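Side-chain contacts in transcriptional repressor of the blcABC operon (Agrobacterium tumefaciens, PDB 3MQ0), which probably binds DNA through a helix-turn-helix domain to repress the blcABC operon, with its activity regulated via oligomerization: residues L164-G169 against A200-R205; M175-F180 against S193-E198; Y207-G212 against G217-G222. All coordinates share one frame; numbering follows the deposited sequence.

Contact 1 (L164-G169 against A200-R205)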
loop_
_atom_site.group_PDB
_atom_site.type_symbol
_atom_site.label_atom_id
_atom_site.label_comp_id
_atom_site.label_asym_id
_atom_site.label_seq_id
_atom_site.Cartn_x
_atom_site.Cartn_y
_atom_site.Cartn_z
ATOM N N LEU B 164 4.386 14.770 -18.249
ATOM C CA LEU B 164 4.161 13.331 -18.099
ATOM C C LEU B 164 5.124 12.503 -18.961
ATOM O O LEU B 164 5.607 11.457 -18.529
ATOM C CB LEU B 164 2.696 12.955 -18.366
ATOM C CG LEU B 164 1.706 13.633 -17.398
ATOM C CD1 LEU B 164 0.271 13.403 -17.823
ATOM C CD2 LEU B 164 1.941 13.129 -15.967
ATOM N N LEU B 165 5.431 12.981 -20.161
ATOM C CA LEU B 165 6.392 12.287 -21.026
ATOM C C LEU B 165 7.826 12.403 -20.496
ATOM O O LEU B 165 8.691 11.589 -20.830
ATOM C CB LEU B 165 6.332 12.851 -22.456
ATOM C CG LEU B 165 5.095 12.484 -23.278
ATOM C CD1 LEU B 165 5.121 13.193 -24.628
ATOM C CD2 LEU B 165 4.981 10.960 -23.480
ATOM N N SER B 166 8.091 13.410 -19.669
ATOM C CA SER B 166 9.453 13.614 -19.194
ATOM C C SER B 166 9.886 12.504 -18.231
ATOM O O SER B 166 11.064 12.368 -17.945
ATOM C CB SER B 166 9.639 15.009 -18.568
ATOM O OG SER B 166 9.057 15.080 -17.284
ATOM N N ASP B 167 8.976 11.694 -17.759
ATOM C CA ASP B 167 9.397 10.598 -16.946
ATOM C C ASP B 167 9.714 9.343 -17.717
ATOM O O ASP B 167 10.089 8.403 -17.137
ATOM C CB ASP B 167 8.409 10.294 -15.862
ATOM C CG ASP B 167 7.029 10.461 -16.311
ATOM O OD1 ASP B 167 6.431 11.472 -15.966
ATOM O OD2 ASP B 167 6.530 9.610 -17.035
ATOM N N LEU B 168 9.508 9.354 -19.015
ATOM C CA LEU B 168 9.840 8.219 -19.876
ATOM C C LEU B 168 11.290 8.264 -20.354
ATOM O O LEU B 168 11.847 9.342 -20.576
ATOM C CB LEU B 168 8.914 8.192 -21.088
ATOM C CG LEU B 168 7.498 7.680 -20.826
ATOM C CD1 LEU B 168 6.847 8.403 -19.666
ATOM C CD2 LEU B 168 6.656 7.802 -22.084
ATOM N N GLY B 169 11.893 7.091 -20.515
ATOM C CA GLY B 169 13.252 7.001 -21.033
ATOM C C GLY B 169 13.254 7.079 -22.552
ATOM O O GLY B 169 12.184 7.102 -23.168
ATOM N N ALA B 200 14.316 17.276 -21.451
ATOM C CA ALA B 200 15.491 17.455 -20.589
ATOM C C ALA B 200 15.349 18.722 -19.752
ATOM O O ALA B 200 15.606 18.718 -18.548
ATOM C CB ALA B 200 16.769 17.512 -21.424
ATOM N N LEU B 201 14.951 19.810 -20.401
ATOM C CA LEU B 201 14.754 21.085 -19.715
ATOM C C LEU B 201 13.637 20.948 -18.683
ATOM O O LEU B 201 13.740 21.457 -17.568
ATOM C CB LEU B 201 14.416 22.181 -20.724
ATOM C CG LEU B 201 14.191 23.604 -20.206
ATOM C CD1 LEU B 201 15.374 24.077 -19.361
ATOM C CD2 LEU B 201 13.967 24.557 -21.398
ATOM N N THR B 202 12.576 20.233 -19.052
ATOM C CA THR B 202 11.434 20.039 -18.161
ATOM C C THR B 202 11.833 19.322 -16.883
ATOM O O THR B 202 11.438 19.727 -15.801
ATOM C CB THR B 202 10.271 19.273 -18.869
ATOM O OG1 THR B 202 9.860 20.004 -20.023
ATOM C CG2 THR B 202 9.065 19.125 -17.950
ATOM N N ARG B 203 12.605 18.248 -17.027
ATOM C CA ARG B 203 13.133 17.482 -15.903
ATOM C C ARG B 203 13.957 18.338 -14.962
ATOM O O ARG B 203 13.857 18.213 -13.744
ATOM C CB ARG B 203 14.045 16.361 -16.423
ATOM C CG ARG B 203 13.394 15.022 -16.572
ATOM C CD ARG B 203 14.359 14.019 -17.238
ATOM N NE ARG B 203 13.676 13.426 -18.371
ATOM C CZ ARG B 203 14.134 13.391 -19.609
ATOM N NH1 ARG B 203 15.339 13.874 -19.916
ATOM N NH2 ARG B 203 13.387 12.826 -20.541
ATOM N N ALA B 204 14.807 19.186 -15.525
ATOM C CA ALA B 204 15.714 19.990 -14.706
ATOM C C ALA B 204 14.988 21.045 -13.856
ATOM O O ALA B 204 15.460 21.400 -12.770
ATOM C CB ALA B 204 16.764 20.655 -15.587
ATOM N N ARG B 205 13.873 21.547 -14.316
ATOM C CA ARG B 205 13.186 22.561 -13.569
ATOM C C ARG B 205 11.926 22.092 -12.878
ATOM O O ARG B 205 11.491 22.731 -11.980
ATOM C CB ARG B 205 12.939 23.771 -14.406
ATOM C CG ARG B 205 12.193 23.548 -15.579
ATOM C CD ARG B 205 12.248 24.672 -16.514
ATOM N NE ARG B 205 11.361 24.404 -17.608
ATOM C CZ ARG B 205 11.237 25.146 -18.676
ATOM N NH1 ARG B 205 11.906 26.255 -18.785
ATOM N NH2 ARG B 205 10.422 24.770 -19.611
#
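Arg203, reaching out from helix 192-205, makes the one hydrogen bond between these segments: its NE donates to the backbone carbonyl Ser166 O at 2.9 Å. The bond is nearly straight, 175° at the hydrogen, and the oxygen sits at the edge of the guanidinium, in its plane, while the N-H meets a lone pair in the plane of the carbonyl. A bend in the arginine chain at chi3 (-127°) turns the guanidinium to this oxygen. NH2 of the same group approaches Leu168 O obliquely and stays at 3.8 Å.

Van der Waals contact fills in beside the bond. Ser166 points its CB at the helix, 4.3 Å from Arg203 CG, and Ser166 OG rests 4.1 Å from the methyl Thr202 CG2. The two hydroxyls are engaged locally: Ser166 OG with Ile163 O, Thr202 OG1 with Glu198 O, each a backbone carbonyl earlier in its own part of the chain.

The carbonyl that Arg203 takes lies within a type I beta turn, Leu165 to Leu168, which leads from helix 159-165 to Gly169, the N-cap of helix 170-176. The contact thus joins an inter-helix turn to the flank of a third helix in the GAF-like C-terminal domain of an IclR-family regulator.

Contact 2 (M175-F180 against S193-E198)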
loop_
_atom_site.group_PDB
_atom_site.type_symbol
_atom_site.label_atom_id
_atom_site.label_comp_id
_atom_site.label_asym_id
_atom_site.label_seq_id
_atom_site.Cartn_x
_atom_site.Cartn_y
_atom_site.Cartn_z
ATOM N N MET B 175 9.215 3.941 -28.649
ATOM C CA MET B 175 8.109 3.007 -28.837
ATOM C C MET B 175 6.789 3.741 -29.050
ATOM O O MET B 175 5.940 3.307 -29.828
ATOM C CB MET B 175 7.988 2.076 -27.637
ATOM C CG MET B 175 9.188 1.187 -27.459
ATOM S SD MET B 175 8.679 -0.523 -27.306
ATOM C CE MET B 175 10.106 -1.341 -28.006
ATOM N N LEU B 176 6.617 4.852 -28.352
ATOM C CA LEU B 176 5.383 5.617 -28.449
ATOM C C LEU B 176 5.287 6.401 -29.740
ATOM O O LEU B 176 4.197 6.565 -30.280
ATOM C CB LEU B 176 5.287 6.613 -27.297
ATOM C CG LEU B 176 4.547 6.165 -26.054
ATOM C CD1 LEU B 176 4.692 7.237 -24.980
ATOM C CD2 LEU B 176 3.089 5.915 -26.407
ATOM N N PHE B 177 6.422 6.903 -30.220
ATOM C CA PHE B 177 6.409 7.913 -31.268
ATOM C C PHE B 177 7.211 7.563 -32.517
ATOM O O PHE B 177 7.840 8.437 -33.105
ATOM C CB PHE B 177 6.889 9.249 -30.704
ATOM C CG PHE B 177 6.005 9.781 -29.613
ATOM C CD1 PHE B 177 4.656 10.000 -29.849
ATOM C CD2 PHE B 177 6.517 10.071 -28.362
ATOM C CE1 PHE B 177 3.828 10.488 -28.846
ATOM C CE2 PHE B 177 5.702 10.567 -27.360
ATOM C CZ PHE B 177 4.359 10.764 -27.595
ATOM N N SER B 178 7.177 6.296 -32.918
ATOM C CA SER B 178 7.772 5.878 -34.182
ATOM C C SER B 178 7.181 6.741 -35.298
ATOM O O SER B 178 7.896 7.230 -36.172
ATOM C CB SER B 178 7.500 4.395 -34.440
ATOM O OG SER B 178 6.109 4.118 -34.404
ATOM N N GLN B 179 5.867 6.930 -35.246
ATOM C CA GLN B 179 5.201 7.948 -36.041
ATOM C C GLN B 179 4.917 9.141 -35.140
ATOM O O GLN B 179 4.149 9.047 -34.187
ATOM C CB GLN B 179 3.889 7.416 -36.603
ATOM C CG GLN B 179 4.041 6.176 -37.467
ATOM C CD GLN B 179 2.702 5.606 -37.890
ATOM O OE1 GLN B 179 1.871 5.250 -37.051
ATOM N NE2 GLN B 179 2.481 5.525 -39.199
ATOM N N PHE B 180 5.552 10.262 -35.438
ATOM C CA PHE B 180 5.357 11.460 -34.649
ATOM C C PHE B 180 4.060 12.186 -35.057
ATOM O O PHE B 180 3.770 12.306 -36.240
ATOM C CB PHE B 180 6.574 12.363 -34.809
ATOM C CG PHE B 180 6.767 13.282 -33.663
ATOM C CD1 PHE B 180 7.367 12.834 -32.496
ATOM C CD2 PHE B 180 6.319 14.589 -33.730
ATOM C CE1 PHE B 180 7.524 13.675 -31.414
ATOM C CE2 PHE B 180 6.476 15.437 -32.655
ATOM C CZ PHE B 180 7.079 14.986 -31.498
ATOM N N SER B 193 13.611 14.482 -31.710
ATOM C CA SER B 193 14.805 15.161 -31.231
ATOM C C SER B 193 14.460 16.460 -30.510
ATOM O O SER B 193 14.999 16.770 -29.443
ATOM C CB SER B 193 15.745 15.460 -32.401
ATOM O OG SER B 193 16.860 16.217 -31.960
ATOM N N GLN B 194 13.557 17.234 -31.095
ATOM C CA GLN B 194 13.183 18.494 -30.480
ATOM C C GLN B 194 12.418 18.251 -29.181
ATOM O O GLN B 194 12.588 18.986 -28.205
ATOM C CB GLN B 194 12.362 19.332 -31.466
ATOM C CG GLN B 194 13.116 19.679 -32.753
ATOM C CD GLN B 194 12.928 18.663 -33.886
ATOM O OE1 GLN B 194 12.916 17.442 -33.674
ATOM N NE2 GLN B 194 12.781 19.177 -35.105
ATOM N N LEU B 195 11.584 17.216 -29.166
ATOM C CA LEU B 195 10.833 16.868 -27.966
ATOM C C LEU B 195 11.797 16.502 -26.832
ATOM O O LEU B 195 11.621 16.933 -25.690
ATOM C CB LEU B 195 9.857 15.720 -28.257
ATOM C CG LEU B 195 9.119 15.122 -27.061
ATOM C CD1 LEU B 195 8.230 16.177 -26.381
ATOM C CD2 LEU B 195 8.299 13.909 -27.480
ATOM N N GLU B 196 12.825 15.723 -27.146
ATOM C CA GLU B 196 13.749 15.285 -26.110
ATOM C C GLU B 196 14.541 16.425 -25.486
ATOM O O GLU B 196 14.876 16.381 -24.294
ATOM C CB GLU B 196 14.667 14.182 -26.631
ATOM C CG GLU B 196 13.917 12.848 -26.751
ATOM C CD GLU B 196 14.814 11.711 -27.183
ATOM O OE1 GLU B 196 15.331 11.770 -28.317
ATOM O OE2 GLU B 196 15.010 10.762 -26.388
ATOM N N GLU B 197 14.822 17.459 -26.272
ATOM C CA GLU B 197 15.419 18.671 -25.709
ATOM C C GLU B 197 14.459 19.325 -24.712
ATOM O O GLU B 197 14.848 19.688 -23.600
ATOM C CB GLU B 197 15.800 19.650 -26.819
ATOM C CG GLU B 197 16.914 19.117 -27.695
ATOM C CD GLU B 197 17.015 19.806 -29.044
ATOM O OE1 GLU B 197 16.190 20.705 -29.348
ATOM O OE2 GLU B 197 17.928 19.431 -29.807
ATOM N N GLU B 198 13.203 19.474 -25.107
ATOM C CA GLU B 198 12.199 20.033 -24.202
ATOM C C GLU B 198 12.069 19.205 -22.928
ATOM O O GLU B 198 11.900 19.756 -21.838
ATOM C CB GLU B 198 10.832 20.093 -24.874
ATOM C CG GLU B 198 10.674 21.130 -25.975
ATOM C CD GLU B 198 9.256 21.121 -26.532
ATOM O OE1 GLU B 198 8.701 20.013 -26.696
ATOM O OE2 GLU B 198 8.691 22.204 -26.791
#
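Leu195 meets two phenylalanines, Phe177 and Phe180, with a single methyl, CD2, in a small apolar cluster of the GAF-like domain. The cluster joins the C-terminal end of helix 170-176, and the chain that follows it, to helix 192-205. Phe180 comes closer: its CE1 lies 4.0 Å from Leu195 CD2, and the methyl sits at the ring edge, near the ring plane. The two side chains approach each other at a slant. Phe177 brings CE2 to 4.2 Å from Leu195 CD2, with the methyl placed obliquely to its ring.

Torsions account for this reach. In Leu195, CG is trans to the backbone N (chi1 173°), which carries the branched end out from the helix to the aromatics. Phe180 likewise swings its ring opposite its own N, at -155°, across the space between the backbones, whose nearest CA atoms, those of Phe180 and Leu195, are 10.2 Å apart.

Further out, Phe177 is the first residue to leave helical angles after helix 170-176, and its ring also packs on Leu165 and Pro156. Two glutamates just after the leucine on its helix make salt bridges, Glu196 with Arg174 and Glu198 with Lys162. One face of the Phe177 ring is covered from within its own segment by Leu176 CB, 3.8 Å above the plane and over the ring centre.

Contact 3 (Y207-G212 against G217-G222)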
loop_
_atom_site.group_PDB
_atom_site.type_symbol
_atom_site.label_atom_id
_atom_site.label_comp_id
_atom_site.label_asym_id
_atom_site.label_seq_id
_atom_site.Cartn_x
_atom_site.Cartn_y
_atom_site.Cartn_z
ATOM N N TYR B 207 8.962 21.863 -14.202
ATOM C CA TYR B 207 7.734 22.338 -14.839
ATOM C C TYR B 207 7.936 22.449 -16.340
ATOM O O TYR B 207 9.068 22.558 -16.808
ATOM C CB TYR B 207 7.273 23.664 -14.251
ATOM C CG TYR B 207 8.170 24.851 -14.572
ATOM C CD1 TYR B 207 8.039 25.537 -15.770
ATOM C CD2 TYR B 207 9.137 25.279 -13.672
ATOM C CE1 TYR B 207 8.858 26.634 -16.072
ATOM C CE2 TYR B 207 9.963 26.369 -13.967
ATOM C CZ TYR B 207 9.810 27.040 -15.164
ATOM O OH TYR B 207 10.616 28.117 -15.468
ATOM N N SER B 208 6.864 22.388 -17.090
ATOM C CA SER B 208 6.907 22.437 -18.528
ATOM C C SER B 208 6.261 23.691 -19.070
ATOM O O SER B 208 5.471 24.285 -18.456
ATOM C CB SER B 208 6.181 21.269 -19.147
ATOM O OG SER B 208 4.876 21.308 -18.723
ATOM N N ILE B 209 6.607 24.022 -20.286
ATOM C CA ILE B 209 5.995 25.145 -20.970
ATOM C C ILE B 209 5.509 24.693 -22.341
ATOM O O ILE B 209 6.261 24.061 -23.089
ATOM C CB ILE B 209 7.013 26.279 -21.179
ATOM C CG1 ILE B 209 7.329 26.964 -19.844
ATOM C CG2 ILE B 209 6.460 27.287 -22.138
ATOM C CD1 ILE B 209 8.624 27.747 -19.874
ATOM N N ASP B 210 4.250 24.994 -22.653
ATOM C CA ASP B 210 3.738 24.881 -24.020
ATOM C C ASP B 210 3.511 26.281 -24.560
ATOM O O ASP B 210 2.531 26.933 -24.215
ATOM C CB ASP B 210 2.417 24.106 -24.056
ATOM C CG ASP B 210 1.550 24.465 -25.260
ATOM O OD1 ASP B 210 2.108 24.821 -26.320
ATOM O OD2 ASP B 210 0.300 24.386 -25.153
ATOM N N ASP B 211 4.427 26.755 -25.396
ATOM C CA ASP B 211 4.300 28.102 -25.920
ATOM C C ASP B 211 3.606 28.062 -27.276
ATOM O O ASP B 211 4.262 28.082 -28.324
ATOM C CB ASP B 211 5.674 28.759 -26.038
ATOM C CG ASP B 211 5.580 30.261 -26.309
ATOM O OD1 ASP B 211 4.468 30.737 -26.633
ATOM O OD2 ASP B 211 6.613 30.962 -26.204
ATOM N N GLY B 212 2.278 27.983 -27.252
ATOM C CA GLY B 212 1.483 28.055 -28.466
ATOM C C GLY B 212 1.545 26.841 -29.381
ATOM O O GLY B 212 1.379 26.965 -30.597
ATOM N N GLY B 217 -1.112 31.835 -29.633
ATOM C CA GLY B 217 -1.416 32.823 -28.618
ATOM C C GLY B 217 -1.746 32.260 -27.245
ATOM O O GLY B 217 -1.939 33.019 -26.301
ATOM N N MET B 218 -1.823 30.939 -27.129
ATOM C CA MET B 218 -2.079 30.315 -25.834
ATOM C C MET B 218 -0.790 29.763 -25.274
ATOM O O MET B 218 -0.070 29.038 -25.957
ATOM C CB MET B 218 -3.112 29.189 -25.935
ATOM C CG MET B 218 -3.392 28.491 -24.598
ATOM S SD MET B 218 -4.790 27.329 -24.576
ATOM C CE MET B 218 -4.115 25.975 -25.520
ATOM N N LEU B 219 -0.512 30.104 -24.023
ATOM C CA LEU B 219 0.648 29.582 -23.312
ATOM C C LEU B 219 0.179 28.751 -22.124
ATOM O O LEU B 219 -0.691 29.194 -21.380
ATOM C CB LEU B 219 1.493 30.763 -22.834
ATOM C CG LEU B 219 2.426 30.489 -21.665
ATOM C CD1 LEU B 219 3.653 29.837 -22.214
ATOM C CD2 LEU B 219 2.767 31.800 -20.963
ATOM N N CYS B 220 0.715 27.538 -21.963
ATOM C CA CYS B 220 0.406 26.718 -20.802
ATOM C C CYS B 220 1.669 26.366 -20.018
ATOM O O CYS B 220 2.758 26.233 -20.584
ATOM C CB CYS B 220 -0.309 25.419 -21.193
ATOM S SG CYS B 220 -1.695 25.685 -22.329
ATOM N N ILE B 221 1.502 26.209 -18.712
ATOM C CA ILE B 221 2.589 25.828 -17.824
ATOM C C ILE B 221 2.133 24.588 -17.070
ATOM O O ILE B 221 1.030 24.591 -16.507
ATOM C CB ILE B 221 2.854 26.958 -16.818
ATOM C CG1 ILE B 221 3.125 28.252 -17.591
ATOM C CG2 ILE B 221 4.012 26.597 -15.912
ATOM C CD1 ILE B 221 3.125 29.498 -16.727
ATOM N N GLY B 222 2.958 23.533 -17.054
ATOM C CA GLY B 222 2.525 22.257 -16.486
ATOM C C GLY B 222 3.384 21.735 -15.355
ATOM O O GLY B 222 4.558 22.075 -15.267
HETATM O O HOH W 1 -0.827 26.365 -26.967
#
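Ile209 and Leu219 meet on one face of an antiparallel beta hairpin, their side chains crossing at a slant with Ile209 CG2 3.8 Å from Leu219 CD1. They are diagonal neighbours: Ile209 pairs with Ile221 and Asp211 with Leu219, both non-hydrogen-bonded pairs. The leucine CG stands trans to its backbone N (chi1 158°), and CD1 leans over the partner strand to 3.7 Å from Asp210 O. Next along, Tyr207 and Ile221 lie side by side and point the same way, Tyr207 CD1 being 4.2 Å from Ile221 CG2.

Ser208, Asp210 and Cys220 point to the other face. Asp210 sets OD2 3.7 Å from Cys220 SG, while a water lies within hydrogen-bonding distance of both Asp210 OD2 (2.9 Å) and Met218 O (3.0 Å), linking the strands. The other carboxylate oxygen, OD1, accepts from Gln213 N. Ser208 OG is bonded to Ala159 O and lies 3.4 Å from Gly222 CA, close against the glycine.

Asp210 and Cys220 exchange two backbone hydrogen bonds, the shorter being Asp210 N to Cys220 O at 2.8 Å; Ser208 and Gly222 exchange another two.

Strand 208-211 is the outermost of the sheet within this chain, and strand 232-241 flanks strand 218-226 beyond. Helix 247-267 covers the face of Ile209, Leu219 and Ile221, whereas helix 159-165 packs against Ser208 and Cys220.

Helix 192-205 serves both contact 1 and contact 2, whose centres are 12 Å apart, and contact 2 is nested along the chain inside the loop that contact 1 closes. They touch directly: Leu168 CD2 lies 3.5 Å from Leu176 CD1, and Leu165 CD1 packs 3.8 Å from Phe177 CE2. Contact 3 comes next in sequence, because strand 208-211 follows helix 192-205 after a short connection. Its centre is 15 Å from that of contact 1, and Thr202 CG2 joins the two at 3.6 Å from Tyr207 O. Contacts 2 and 3 do not touch, their nearest atoms being about 5 Å apart. All three belong to the C-terminal GAF-like domain.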